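Local coordinates for protein putative S41 protease (Bacteroides fragilis NCTC 9343, PDB 3K50) that is of unproven function but, as a putative S41-family serine protease carrying a PDZ domain, probably cleaves peptide bonds in protein substrates, at residues Asp16-Ile19 against Asp20-Arg24; Tyr41-Pro45 against Glu46-Lys50; Leu212-Ala215 against Phe216-Phe219; Leu249-Ala252 against Asp253-Asn256. One frame throughout, in Å; residues are numbered along the deposited sequence. Where two conformers were deposited one is given.

Interaction 1: residues Asp16-Ile19 against Asp20-Arg24; sequences DIWI and DSVMR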
loop_
_atom_site.group_PDB
_atom_site.type_symbol
_atom_site.label_atom_id
_atom_site.label_comp_id
_atom_site.label_asym_id
_atom_site.label_seq_id
_atom_site.Cartn_x
_atom_site.Cartn_y
_atom_site.Cartn_z
ATOM N N ASP A 16 -34.832 3.327 -6.375
ATOM C CA ASP A 16 -34.880 3.386 -4.902
ATOM C C ASP A 16 -33.778 2.541 -4.208
ATOM O O ASP A 16 -33.561 2.690 -2.993
ATOM C CB ASP A 16 -36.267 2.971 -4.406
ATOM N N ILE A 17 -33.095 1.661 -4.958
ATOM C CA ILE A 17 -31.971 0.869 -4.428
ATOM C C ILE A 17 -30.781 1.810 -4.211
ATOM O O ILE A 17 -30.363 2.491 -5.138
ATOM C CB ILE A 17 -31.565 -0.282 -5.383
ATOM C CG1 ILE A 17 -32.710 -1.322 -5.465
ATOM C CG2 ILE A 17 -30.246 -0.914 -4.933
ATOM C CD1 ILE A 17 -32.512 -2.444 -6.493
ATOM N N TRP A 18 -30.251 1.839 -2.990
ATOM C CA TRP A 18 -29.211 2.786 -2.623
ATOM C C TRP A 18 -27.972 2.847 -3.537
ATOM O O TRP A 18 -27.510 3.937 -3.925
ATOM C CB TRP A 18 -28.742 2.457 -1.204
ATOM C CG TRP A 18 -27.706 3.397 -0.640
ATOM C CD1 TRP A 18 -27.940 4.606 -0.073
ATOM C CD2 TRP A 18 -26.274 3.183 -0.556
ATOM N NE1 TRP A 18 -26.743 5.182 0.337
ATOM C CE2 TRP A 18 -25.716 4.318 0.063
ATOM C CE3 TRP A 18 -25.420 2.162 -0.972
ATOM C CZ2 TRP A 18 -24.364 4.440 0.305
ATOM C CZ3 TRP A 18 -24.067 2.283 -0.709
ATOM C CH2 TRP A 18 -23.553 3.417 -0.090
ATOM N N ILE A 19 -27.409 1.679 -3.839
ATOM C CA ILE A 19 -26.152 1.601 -4.573
ATOM C C ILE A 19 -26.335 2.220 -5.970
ATOM O O ILE A 19 -25.489 2.938 -6.437
ATOM C CB ILE A 19 -25.552 0.150 -4.554
ATOM C CG1 ILE A 19 -24.160 0.143 -5.164
ATOM C CG2 ILE A 19 -26.470 -0.812 -5.286
ATOM C CD1 ILE A 19 -23.377 -1.106 -4.908
ATOM N N ASP A 20 -27.495 2.016 -6.578
ATOM C CA ASP A 20 -27.773 2.603 -7.888
ATOM C C ASP A 20 -27.886 4.122 -7.784
ATOM O O ASP A 20 -27.329 4.851 -8.583
ATOM C CB ASP A 20 -29.099 2.095 -8.448
ATOM C CG ASP A 20 -29.417 2.696 -9.816
ATOM O OD1 ASP A 20 -28.800 2.277 -10.801
ATOM O OD2 ASP A 20 -30.297 3.572 -9.905
ATOM N N SER A 21 -28.472 4.587 -6.688
ATOM C CA SER A 21 -28.667 6.008 -6.459
ATOM C C SER A 21 -27.380 6.720 -6.089
ATOM O O SER A 21 -27.054 7.679 -6.751
ATOM C CB SER A 21 -29.760 6.245 -5.416
ATOM O OG SER A 21 -29.453 5.571 -4.221
ATOM N N VAL A 22 -26.648 6.262 -5.068
ATOM C CA VAL A 22 -25.387 6.863 -4.718
ATOM C C VAL A 22 -24.467 6.913 -5.959
ATOM O O VAL A 22 -23.771 7.895 -6.143
ATOM C CB VAL A 22 -24.729 6.154 -3.519
ATOM C CG1 VAL A 22 -24.455 4.699 -3.847
ATOM C CG2 VAL A 22 -23.437 6.889 -3.114
HETATM N N MSE A 23 -24.506 5.901 -6.839
HETATM C CA MSE A 23 -23.625 5.909 -8.018
HETATM C C MSE A 23 -24.097 6.919 -9.070
HETATM O O MSE A 23 -23.322 7.653 -9.623
HETATM C CB MSE A 23 -23.522 4.497 -8.664
HETATM C CG MSE A 23 -22.598 3.552 -7.898
HETATM SE SE MSE A 23 -22.447 1.809 -8.804
HETATM C CE MSE A 23 -21.330 2.326 -10.339
ATOM N N ARG A 24 -25.385 6.944 -9.354
ATOM C CA ARG A 24 -25.866 7.856 -10.387
ATOM C C ARG A 24 -25.605 9.344 -9.951
ATOM O O ARG A 24 -25.410 10.200 -10.788
ATOM C CB ARG A 24 -27.317 7.510 -10.798
ATOM C CG ARG A 24 -27.342 6.220 -11.618
ATOM C CD ARG A 24 -28.698 5.787 -12.181
ATOM N NE ARG A 24 -28.667 4.475 -12.850
ATOM C CZ ARG A 24 -28.218 4.234 -14.079
ATOM N NH1 ARG A 24 -27.747 5.196 -14.854
ATOM N NH2 ARG A 24 -28.248 2.998 -14.546
#

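Interaction 2: residues Tyr41-Pro45 against Glu46-Lys50; sequences YFQKP and EAFLK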
loop_
_atom_site.group_PDB
_atom_site.type_symbol
_atom_site.label_atom_id
_atom_site.label_comp_id
_atom_site.label_asym_id
_atom_site.label_seq_id
_atom_site.Cartn_x
_atom_site.Cartn_y
_atom_site.Cartn_z
ATOM N N TYR A 41 -33.328 -7.036 -6.141
ATOM C CA TYR A 41 -33.217 -6.737 -4.722
ATOM C C TYR A 41 -32.419 -7.753 -3.915
ATOM O O TYR A 41 -32.080 -7.472 -2.768
ATOM C CB TYR A 41 -34.621 -6.600 -4.107
ATOM C CG TYR A 41 -35.435 -5.500 -4.759
ATOM C CD1 TYR A 41 -35.391 -4.178 -4.281
ATOM C CD2 TYR A 41 -36.224 -5.781 -5.889
ATOM C CE1 TYR A 41 -36.131 -3.169 -4.904
ATOM C CE2 TYR A 41 -36.952 -4.804 -6.513
ATOM C CZ TYR A 41 -36.912 -3.501 -6.028
ATOM O OH TYR A 41 -37.678 -2.565 -6.689
ATOM N N PHE A 42 -32.169 -8.937 -4.462
ATOM C CA PHE A 42 -31.409 -9.955 -3.690
ATOM C C PHE A 42 -29.939 -10.089 -4.042
ATOM O O PHE A 42 -29.137 -10.512 -3.209
ATOM C CB PHE A 42 -32.106 -11.293 -3.760
ATOM C CG PHE A 42 -33.491 -11.246 -3.276
ATOM C CD1 PHE A 42 -33.858 -10.422 -2.204
ATOM C CD2 PHE A 42 -34.427 -12.059 -3.812
ATOM C CE1 PHE A 42 -35.138 -10.410 -1.763
ATOM C CE2 PHE A 42 -35.705 -12.033 -3.356
ATOM C CZ PHE A 42 -36.051 -11.203 -2.333
ATOM N N GLN A 43 -29.568 -9.640 -5.234
ATOM C CA GLN A 43 -28.165 -9.585 -5.674
ATOM C C GLN A 43 -27.217 -8.909 -4.659
ATOM O O GLN A 43 -27.544 -7.877 -4.076
ATOM C CB GLN A 43 -28.164 -8.754 -6.968
ATOM C CG GLN A 43 -26.945 -8.683 -7.779
ATOM C CD GLN A 43 -27.211 -7.860 -9.000
ATOM O OE1 GLN A 43 -27.707 -6.718 -8.916
ATOM N NE2 GLN A 43 -26.918 -8.428 -10.152
ATOM N N LYS A 44 -26.019 -9.465 -4.484
ATOM C CA LYS A 44 -25.015 -8.836 -3.635
ATOM C C LYS A 44 -24.523 -7.518 -4.236
ATOM O O LYS A 44 -24.466 -7.397 -5.464
ATOM C CB LYS A 44 -23.811 -9.734 -3.467
ATOM C CG LYS A 44 -24.092 -10.944 -2.647
ATOM C CD LYS A 44 -22.941 -11.924 -2.711
ATOM C CE LYS A 44 -21.631 -11.433 -2.161
ATOM N NZ LYS A 44 -20.707 -12.603 -2.001
ATOM N N PRO A 45 -24.178 -6.532 -3.377
ATOM C CA PRO A 45 -23.670 -5.255 -3.852
ATOM C C PRO A 45 -22.475 -5.440 -4.785
ATOM O O PRO A 45 -22.385 -4.711 -5.776
ATOM C CB PRO A 45 -23.262 -4.521 -2.559
ATOM C CG PRO A 45 -23.408 -5.477 -1.465
ATOM C CD PRO A 45 -24.286 -6.561 -1.906
ATOM N N GLU A 46 -21.617 -6.433 -4.503
ATOM C CA GLU A 46 -20.497 -6.808 -5.365
ATOM C C GLU A 46 -20.949 -7.089 -6.776
ATOM O O GLU A 46 -20.340 -6.616 -7.737
ATOM C CB GLU A 46 -19.757 -8.045 -4.852
ATOM C CG GLU A 46 -18.945 -7.854 -3.567
ATOM C CD GLU A 46 -19.768 -7.886 -2.251
ATOM O OE1 GLU A 46 -21.022 -7.814 -2.306
ATOM O OE2 GLU A 46 -19.134 -7.982 -1.163
ATOM N N ALA A 47 -22.056 -7.807 -6.919
ATOM C CA ALA A 47 -22.540 -8.205 -8.239
ATOM C C ALA A 47 -23.181 -7.025 -8.940
ATOM O O ALA A 47 -23.027 -6.876 -10.156
ATOM C CB ALA A 47 -23.535 -9.396 -8.138
ATOM N N PHE A 48 -23.912 -6.205 -8.187
ATOM C CA PHE A 48 -24.493 -5.034 -8.765
ATOM C C PHE A 48 -23.353 -4.188 -9.327
ATOM O O PHE A 48 -23.412 -3.743 -10.510
ATOM C CB PHE A 48 -25.276 -4.183 -7.735
ATOM C CG PHE A 48 -25.818 -2.934 -8.316
ATOM C CD1 PHE A 48 -27.081 -2.914 -8.883
ATOM C CD2 PHE A 48 -25.052 -1.788 -8.379
ATOM C CE1 PHE A 48 -27.593 -1.734 -9.477
ATOM C CE2 PHE A 48 -25.547 -0.621 -9.003
ATOM C CZ PHE A 48 -26.816 -0.597 -9.544
ATOM N N LEU A 49 -22.336 -3.961 -8.489
ATOM C CA LEU A 49 -21.206 -3.085 -8.850
ATOM C C LEU A 49 -20.505 -3.514 -10.131
ATOM O O LEU A 49 -20.200 -2.687 -10.990
ATOM C CB LEU A 49 -20.184 -2.997 -7.728
ATOM C CG LEU A 49 -19.059 -1.970 -7.924
ATOM C CD1 LEU A 49 -19.615 -0.562 -8.043
ATOM C CD2 LEU A 49 -18.080 -2.048 -6.793
ATOM N N LYS A 50 -20.238 -4.803 -10.251
ATOM C CA LYS A 50 -19.486 -5.320 -11.370
ATOM C C LYS A 50 -20.242 -5.049 -12.673
ATOM O O LYS A 50 -19.626 -4.815 -13.682
ATOM C CB LYS A 50 -19.212 -6.822 -11.148
ATOM C CG LYS A 50 -18.336 -7.529 -12.196
ATOM C CD LYS A 50 -18.289 -9.079 -12.005
HETATM O O HOH W 1 -18.425 -11.208 -0.544
#

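Interaction 3: residues Leu212-Ala215 against Phe216-Phe219; sequences LRRA and FRDF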
loop_
_atom_site.group_PDB
_atom_site.type_symbol
_atom_site.label_atom_id
_atom_site.label_comp_id
_atom_site.label_asym_id
_atom_site.label_seq_id
_atom_site.Cartn_x
_atom_site.Cartn_y
_atom_site.Cartn_z
ATOM N N LEU A 212 4.061 10.672 11.095
ATOM C CA LEU A 212 4.804 11.002 9.843
ATOM C C LEU A 212 5.615 12.305 10.000
ATOM O O LEU A 212 6.787 12.366 9.625
ATOM C CB LEU A 212 3.857 11.083 8.629
ATOM C CG LEU A 212 4.399 11.298 7.222
ATOM C CD1 LEU A 212 5.221 10.092 6.776
ATOM C CD2 LEU A 212 3.275 11.525 6.202
ATOM N N ARG A 213 5.005 13.332 10.585
ATOM C CA ARG A 213 5.684 14.578 10.839
ATOM C C ARG A 213 6.881 14.353 11.705
ATOM O O ARG A 213 7.923 14.996 11.520
ATOM C CB ARG A 213 4.781 15.591 11.546
ATOM C CG ARG A 213 3.707 16.171 10.638
ATOM C CD ARG A 213 2.809 17.135 11.344
ATOM N NE ARG A 213 1.812 17.697 10.385
ATOM C CZ ARG A 213 0.513 17.335 10.273
ATOM N NH1 ARG A 213 -0.040 16.415 11.046
ATOM N NH2 ARG A 213 -0.264 17.892 9.344
ATOM N N ARG A 214 6.724 13.483 12.688
ATOM C CA ARG A 214 7.792 13.257 13.649
ATOM C C ARG A 214 9.007 12.648 12.979
ATOM O O ARG A 214 10.114 13.003 13.331
ATOM C CB ARG A 214 7.290 12.374 14.786
ATOM C CG ARG A 214 8.302 12.205 15.934
ATOM C CD ARG A 214 7.663 11.908 17.291
ATOM N NE ARG A 214 6.619 10.885 17.230
ATOM C CZ ARG A 214 5.295 11.099 17.172
ATOM N NH1 ARG A 214 4.730 12.321 17.179
ATOM N NH2 ARG A 214 4.505 10.047 17.110
ATOM N N ALA A 215 8.772 11.707 12.065
ATOM C CA ALA A 215 9.791 11.069 11.268
ATOM C C ALA A 215 10.532 12.144 10.427
ATOM O O ALA A 215 11.770 12.175 10.378
ATOM C CB ALA A 215 9.118 10.008 10.322
ATOM N N PHE A 216 9.768 13.039 9.782
ATOM C CA PHE A 216 10.402 14.080 8.947
ATOM C C PHE A 216 11.233 15.090 9.806
ATOM O O PHE A 216 12.322 15.508 9.414
ATOM C CB PHE A 216 9.373 14.728 8.030
ATOM C CG PHE A 216 9.178 14.000 6.741
ATOM C CD1 PHE A 216 8.499 12.791 6.693
ATOM C CD2 PHE A 216 9.729 14.476 5.584
ATOM C CE1 PHE A 216 8.404 12.094 5.513
ATOM C CE2 PHE A 216 9.572 13.828 4.386
ATOM C CZ PHE A 216 8.918 12.627 4.344
ATOM N N ARG A 217 10.749 15.441 10.991
ATOM C CA ARG A 217 11.521 16.249 11.883
ATOM C C ARG A 217 12.876 15.549 12.195
ATOM O O ARG A 217 13.912 16.197 12.184
ATOM C CB ARG A 217 10.746 16.470 13.177
ATOM C CG ARG A 217 11.440 17.440 14.188
ATOM C CD ARG A 217 10.872 17.250 15.605
ATOM N NE ARG A 217 11.012 15.852 16.016
ATOM C CZ ARG A 217 10.661 15.346 17.195
ATOM N NH1 ARG A 217 10.164 16.126 18.151
ATOM N NH2 ARG A 217 10.849 14.042 17.418
ATOM N N ASP A 218 12.847 14.247 12.474
ATOM C CA ASP A 218 14.054 13.452 12.759
ATOM C C ASP A 218 14.955 13.405 11.520
ATOM O O ASP A 218 16.177 13.538 11.630
ATOM C CB ASP A 218 13.694 12.031 13.217
ATOM C CG ASP A 218 13.054 11.981 14.619
ATOM O OD1 ASP A 218 13.040 13.028 15.340
ATOM O OD2 ASP A 218 12.566 10.884 14.983
ATOM N N PHE A 219 14.350 13.301 10.337
ATOM C CA PHE A 219 15.150 13.339 9.122
ATOM C C PHE A 219 15.885 14.658 8.961
ATOM O O PHE A 219 17.043 14.647 8.604
ATOM C CB PHE A 219 14.330 13.082 7.880
ATOM C CG PHE A 219 13.854 11.650 7.744
ATOM C CD1 PHE A 219 14.698 10.576 8.017
ATOM C CD2 PHE A 219 12.592 11.389 7.293
ATOM C CE1 PHE A 219 14.260 9.285 7.865
ATOM C CE2 PHE A 219 12.139 10.073 7.139
ATOM C CZ PHE A 219 12.963 9.037 7.444
#

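Interaction 4: residues Leu249-Ala252 against Asp253-Asn256; sequences LAPA and DKMN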
loop_
_atom_site.group_PDB
_atom_site.type_symbol
_atom_site.label_atom_id
_atom_site.label_comp_id
_atom_site.label_asym_id
_atom_site.label_seq_id
_atom_site.Cartn_x
_atom_site.Cartn_y
_atom_site.Cartn_z
ATOM N N LEU A 249 8.554 16.377 1.232
ATOM C CA LEU A 249 9.685 15.860 0.431
ATOM C C LEU A 249 10.199 16.887 -0.559
ATOM O O LEU A 249 11.375 16.909 -0.854
ATOM C CB LEU A 249 9.269 14.614 -0.368
ATOM C CG LEU A 249 8.926 13.340 0.376
ATOM C CD1 LEU A 249 8.127 12.300 -0.439
ATOM C CD2 LEU A 249 10.318 12.729 0.853
ATOM N N ALA A 250 9.329 17.800 -0.985
ATOM C CA ALA A 250 9.609 18.631 -2.129
ATOM C C ALA A 250 10.737 19.643 -1.958
ATOM O O ALA A 250 11.081 20.024 -0.821
ATOM C CB ALA A 250 8.356 19.371 -2.520
ATOM N N PRO A 251 11.287 20.117 -3.081
ATOM C CA PRO A 251 12.222 21.227 -2.938
ATOM C C PRO A 251 11.489 22.401 -2.309
ATOM O O PRO A 251 10.327 22.710 -2.676
ATOM C CB PRO A 251 12.571 21.587 -4.387
ATOM C CG PRO A 251 12.241 20.367 -5.203
ATOM C CD PRO A 251 11.119 19.691 -4.496
ATOM N N ALA A 252 12.175 23.088 -1.424
ATOM C CA ALA A 252 11.661 24.230 -0.682
ATOM C C ALA A 252 11.187 25.383 -1.591
ATOM O O ALA A 252 10.232 26.088 -1.275
ATOM C CB ALA A 252 12.765 24.701 0.293
ATOM N N ASP A 253 11.785 25.575 -2.753
ATOM C CA ASP A 253 11.259 26.636 -3.613
ATOM C C ASP A 253 9.905 26.311 -4.281
ATOM O O ASP A 253 9.370 27.137 -5.055
ATOM C CB ASP A 253 12.307 27.087 -4.649
ATOM C CG ASP A 253 12.738 25.988 -5.613
ATOM O OD1 ASP A 253 12.279 24.830 -5.536
ATOM O OD2 ASP A 253 13.594 26.302 -6.459
ATOM N N LYS A 254 9.355 25.123 -4.038
ATOM C CA LYS A 254 8.065 24.751 -4.608
ATOM C C LYS A 254 6.876 25.027 -3.709
ATOM O O LYS A 254 5.722 24.822 -4.120
ATOM C CB LYS A 254 8.022 23.260 -4.999
ATOM C CG LYS A 254 9.133 22.787 -5.942
ATOM C CD LYS A 254 9.356 23.640 -7.128
ATOM C CE LYS A 254 10.468 23.058 -8.000
ATOM N NZ LYS A 254 10.908 23.949 -9.091
HETATM N N MSE A 255 7.120 25.540 -2.512
HETATM C CA MSE A 255 6.029 25.778 -1.628
HETATM C C MSE A 255 5.017 26.669 -2.310
HETATM O O MSE A 255 5.392 27.652 -2.963
HETATM C CB MSE A 255 6.490 26.413 -0.326
HETATM C CG MSE A 255 7.393 25.520 0.553
HETATM SE SE MSE A 255 6.502 23.792 1.009
HETATM C CE MSE A 255 7.267 22.650 -0.267
ATOM N N ASN A 256 3.741 26.285 -2.144
ATOM C CA ASN A 256 2.563 27.012 -2.625
ATOM C C ASN A 256 2.243 26.793 -4.089
ATOM O O ASN A 256 1.237 27.263 -4.558
ATOM C CB ASN A 256 2.606 28.513 -2.293
ATOM C CG ASN A 256 2.698 28.795 -0.805
ATOM O OD1 ASN A 256 3.488 29.637 -0.358
ATOM N ND2 ASN A 256 1.837 28.171 -0.052
#

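Interaction 1: residues Asp16-Ile19 against Asp20-Arg24
The indole of Trp18 and the methyl CG1 of Val22 meet face-on: CG1 stands 3.8 Å from the centroid of the six-membered ring, 5° off the ring normal, a CH-pi contact one helical turn along. Pro338 and Phe335 also touch the Trp18 side chain, and His337 meets the indole edge-to-face. The second flat group, the guanidinium of Arg24, has the carboxylate of Asp20 at its edge. Its NE donates to OD1 of Asp20 at 3.0 Å, on the syn side and tilted out of the carboxylate plane, an i to i+4 salt bridge. Arg24 NH2 has a further partner in the carbonyl of Pro34.

All this lies on the first turns of helix 18-26, in the S41 N-terminal region, with Ile17 at the N-cap position. Ile17 O receives Ser21 N at 3.2 Å and, weakly, Asp20 N. Trp18 O is gripped twice: Val22 N comes in almost straight at 2.7 Å, while the hydroxyl of Ser21 donates from the flank at 2.6 Å, tilted 31° from the carbonyl plane. Ser21 OG folds back because chi1 of 56° tucks it between its own backbone N and carbonyl carbon. Ser21 and Val22 were each modelled in two conformers; the hydroxyl bond and CH-pi contact belong to the one given. On the buried flank Ile19 CG1 lies 4.4 Å from the selenium of selenomethionine Met23, and Leu344 packs against both.

Interaction 2: residues Tyr41-Pro45 against Glu46-Lys50
Gln43 and Phe48 cross at about a right angle, the side-chain amide turned 79° from the phenyl plane, with Gln43 OE1 at the ring edge and 3.7 Å from Phe48 CB. CG of Gln43 stands anti to the backbone N (chi1 -171°) and the chain beyond it is extended, which carries the amide alongside the helix start; on the way CG rests 3.5 Å from Ala47 CB. Pro45 and Glu46 lie side by side and point the same way. A bend at chi2 of Glu46 (80°) folds the carboxylate back, bringing Glu46 OE1 to 3.4 Å from Pro45 CG. Lys44 runs obliquely to Glu46, and the two charged ends are bridged by a water that accepts from Lys44 NZ at 3.0 Å and donates weakly to Glu46 OE2.

Lys44 occupies the N-cap position. Its carbonyl O takes Phe48 N at 3.0 Å, with a weak bond from Ala47 N, and Pro45 fills the first helical turn, where its missing N-H costs no bond. In helix 45-52, Phe48 packs on Ile19, Asp20 and Met23 of helix 18-26 and Leu49 on Met23, while Pro45, Glu46 and Leu49 touch Ile63 of strand 62-65, and Pro45 and Leu49 reach strand 342-352.

Interaction 3: residues Leu212-Ala215 against Phe216-Phe219
Four successive i to i+4 backbone bonds join Leu212-Ala215 to Phe216-Phe219: Phe216 N to Leu212 O at 3.1 Å, Arg217 N to Arg213 O, Asp218 N to Arg214 O, and Phe219 N to Ala215 O at 2.8 Å. They make about two regular alpha-helical turns within helix 207-221, the helix of the beta-alpha-beta unit formed with strands 187-194 and 226-230 in the S41 family region, whose clan is that of ClpP and crotonase.

The helix has an apolar and a charged side. On the apolar side Leu212 and Phe216 lie side by side, Leu212 CD1 touching Phe216 CE1 at 4.0 Å, and both reach Leu192 and Met248. The ring of Phe219 has Ala215 O over one face, and its edge atom CD2 lies above one face of the Phe216 ring, offset toward the rim. Phe227 meets both rings, edge-to-face with Phe219, which also stacks on Phe179.

On the exposed side Arg214 and Arg217 run alongside each other with their guanidinium planes 73° apart; Arg214 NH2 bridges to Asp211 and Arg217 NH2 to Asp218. Buried Arg213 instead bridges to Asp210 and hydrogen-bonds Leu281 O. A bend at chi3 (56°) brings the Arg217 guanidinium against the aliphatic part of Arg214, where NH2 sits 3.5 Å from Arg214 CG and donates to Asp218 OD1 at 3.2 Å.

Interaction 4: residues Leu249-Ala252 against Asp253-Asn256
Pro251 and Lys254 hold the tighter part of this contact, a short 3-10 turn in the connection from helix 239-249 to strand 258-263 of the S41 family region. Pro251 O accepts from Lys254 N at 2.9 Å, an i to i+3 bond whose donor stands well above the carbonyl plane. The pyrrolidine ring and the Lys254 chain cross obliquely. With chi1 at -55°, beside its backbone N, Lys254 CG rests against the proline ring, 4.0 Å from each of Pro251 CB, CG and CD, and a bend at chi2 leads the rest of the chain off. A second 3-10 bond, from Met255 N to Ala252 O, is nearly straight but weak at 3.4 Å.

Toward solvent the contact loosens. Ala252 and Asp253 are exposed, and the salt bridge between Lys254 NZ and Asp253 OD1 is long, at 3.9 Å; the same oxygen lies 3.5 Å from Pro251 CB. Residues further along the same chain hold the turn at its inner end: Asn287 ND2 donates to Ala250 O, Ala252 N bonds to Asn289 OD1, and Ala250 packs on Phe277. The selenomethionine Met255, bent at chi2 and chi3, curls back toward Ala250 until its terminal CE reaches 4.1 Å from Ala250 CB.

The four contacts form two pairs at distant places in the chain. Interactions 1 and 2 lie on consecutive helices of the N-terminal region and touch: Ile19 CG2 is 3.5 Å from Phe48 CD2, and the selenium of Met23 is 3.8 Å from Leu49 CD1. Interactions 3 and 4 lie in the S41 family region, with centres 16 Å apart, and meet where CD2 of Leu249, the last residue of helix 239-249, lies 3.8 Å from Phe216 CZ. Between the pairs the centres of interactions 2 and 3 are about 44 Å apart, on opposite sides of the chain's centre. All four are packing contacts within the fold.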